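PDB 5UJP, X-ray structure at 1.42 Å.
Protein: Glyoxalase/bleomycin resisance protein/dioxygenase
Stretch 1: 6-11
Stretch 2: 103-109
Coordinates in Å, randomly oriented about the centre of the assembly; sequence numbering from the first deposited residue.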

# COMPACT_ATOMS: atom_id res chain seq x y z
N SER A 6 3.65 -0.06 4.21
CA SER A 6 4.99 0.20 4.73
C SER A 6 5.86 0.82 3.65
O SER A 6 6.08 0.22 2.60
CB SER A 6 5.64 -1.09 5.26
OG SER A 6 4.91 -1.61 6.34
N VAL A 7 6.35 2.03 3.91
CA VAL A 7 7.16 2.79 2.96
C VAL A 7 8.62 2.58 3.34
O VAL A 7 8.99 2.88 4.49
CB VAL A 7 6.79 4.27 3.02
CG1 VAL A 7 7.67 5.06 2.04
CG2 VAL A 7 5.29 4.44 2.69
N PRO A 8 9.47 2.10 2.43
CA PRO A 8 10.87 1.82 2.80
C PRO A 8 11.71 3.09 2.76
O PRO A 8 11.89 3.71 1.69
CB PRO A 8 11.31 0.81 1.73
CG PRO A 8 10.51 1.20 0.55
CD PRO A 8 9.17 1.65 1.07
N VAL A 9 12.28 3.46 3.92
CA VAL A 9 13.09 4.67 4.02
C VAL A 9 14.48 4.32 4.54
O VAL A 9 14.70 3.26 5.13
CB VAL A 9 12.42 5.74 4.91
CG1 VAL A 9 10.99 6.11 4.37
CG2 VAL A 9 12.41 5.28 6.36
N SER A 10 15.44 5.22 4.28
CA SER A 10 16.81 4.99 4.73
C SER A 10 17.10 5.63 6.08
O SER A 10 17.98 5.15 6.80
CB SER A 10 17.82 5.54 3.71
OG SER A 10 17.74 6.95 3.60
N ASP A 11 16.43 6.73 6.39
CA ASP A 11 16.65 7.47 7.62
C ASP A 11 15.28 7.86 8.15
O ASP A 11 14.59 8.70 7.55
CB ASP A 11 17.53 8.70 7.33
CG ASP A 11 17.90 9.46 8.58
OD1 ASP A 11 17.01 9.72 9.42
OD2 ASP A 11 19.09 9.83 8.73
N SER A 103 7.84 12.85 -4.89
CA SER A 103 8.86 11.94 -4.40
C SER A 103 9.30 12.37 -3.01
O SER A 103 9.38 13.57 -2.71
CB SER A 103 10.09 11.98 -5.32
OG SER A 103 9.86 11.31 -6.55
N ASP A 104 9.59 11.38 -2.16
CA ASP A 104 10.18 11.65 -0.85
C ASP A 104 11.70 11.72 -0.98
O ASP A 104 12.25 11.52 -2.07
CB ASP A 104 9.61 10.65 0.18
CG ASP A 104 10.29 9.31 0.20
OD1 ASP A 104 11.17 9.03 -0.62
OD2 ASP A 104 9.90 8.48 1.07
N PRO A 105 12.40 12.03 0.12
CA PRO A 105 13.87 12.13 0.04
C PRO A 105 14.59 10.91 -0.52
O PRO A 105 15.64 11.06 -1.16
CB PRO A 105 14.28 12.34 1.50
CG PRO A 105 13.15 13.17 2.06
CD PRO A 105 11.91 12.50 1.43
N ASP A 106 14.05 9.71 -0.29
CA ASP A 106 14.73 8.52 -0.79
C ASP A 106 14.34 8.18 -2.21
O ASP A 106 14.98 7.31 -2.82
CB ASP A 106 14.41 7.30 0.07
CG ASP A 106 15.06 7.34 1.41
OD1 ASP A 106 16.31 7.43 1.44
OD2 ASP A 106 14.33 7.32 2.42
N GLY A 107 13.27 8.81 -2.73
CA GLY A 107 12.79 8.48 -4.05
C GLY A 107 11.51 7.69 -4.10
O GLY A 107 11.03 7.39 -5.20
N ASN A 108 10.91 7.36 -2.95
CA ASN A 108 9.58 6.73 -2.98
C ASN A 108 8.61 7.69 -3.63
O ASN A 108 8.62 8.89 -3.35
CB ASN A 108 9.11 6.45 -1.55
CG ASN A 108 9.95 5.44 -0.84
OD1 ASN A 108 10.07 4.30 -1.33
ND2 ASN A 108 10.50 5.80 0.32
N VAL A 109 7.75 7.17 -4.51
CA VAL A 109 6.79 8.01 -5.21
C VAL A 109 5.43 7.84 -4.55
O VAL A 109 4.91 6.71 -4.44
CB VAL A 109 6.69 7.62 -6.70
CG1 VAL A 109 5.67 8.52 -7.43
CG2 VAL A 109 8.04 7.75 -7.38
O HOH W 1 15.21 8.98 4.70

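Two segments of one chain, far apart in sequence, meet through three direct hydrogen bonds, each involving a side chain of the stretch 103-109 and the end of the strand at 6-8 or the loop that follows it. The turn is type I, running from Asp 104 to Gly 107, and is closed by the backbone bond from Gly 107 N to Asp 104 O (3.0 Å); a second backbone bond, Asp 104 N to Asn 108 O (2.9 Å), ties its base. Gly 107 sits at phi/psi 107/0, where a CB would be jammed against the carbonyl O of Asp 106.

Asp 104 organizes the turn from within. Asp 104 OD1 accepts Asn 108 N at 2.9 Å and, through weak bonds bent well away from linearity, Asp 106 N and Gly 107 N, each at 3.0 Å. Asp 104 OD2 takes a nearly straight bond from Asn 108 ND2 (2.8 Å, 170°), and is also hydrogen-bonded elsewhere in the structure.

Asn 108 carries the link across. The same Asn 108 ND2 that donates to Asp 104 OD2 gives its other hydrogen to Pro 8 O (2.9 Å, 171°), so both amide hydrogens are used in nearly linear bonds. This matters for Pro 8, which has no backbone N-H to offer but keeps a carbonyl that needs a donor in a buried setting. Asn 108 OD1 is satisfied elsewhere in the structure, and lies 3.7 Å from Pro 8 CG.

Asp 106 grips Ser 10 with both carboxylate oxygens. Asp 106 OD2 accepts the backbone Ser 10 N (3.0 Å, 161°), while Asp 106 OD1 accepts the hydroxyl Ser 10 OG at a short 2.6 Å; the p rotamer of Ser 10 (chi1 65°) accompanies this second bond. Water 1 adds a bridge, donating to Asp 106 OD2 (3.0 Å) and to Asp 11 O (2.9 Å), so Asp 106 OD2 receives two bonds here. The CA-to-CB bond of Asp 11 points sideways, and its side chain, with no contact across the stretches, caps a backbone N just past the stretch, at the start of a helix.

Carbon atoms of Val 7 and Val 9 pack against these polar groups. Val 7 CG1 approaches Asn 108 ND2 to 3.4 Å and Asp 104 OD2 to 4.2 Å; Val 9 CG1 is likewise 4.2 Å from Asp 104 OD2, and Val 9 CA lies 3.3 Å from Asp 106 OD2. The two stretches together bury 234 Å², with Asp 106 and Asn 108 the most covered residues.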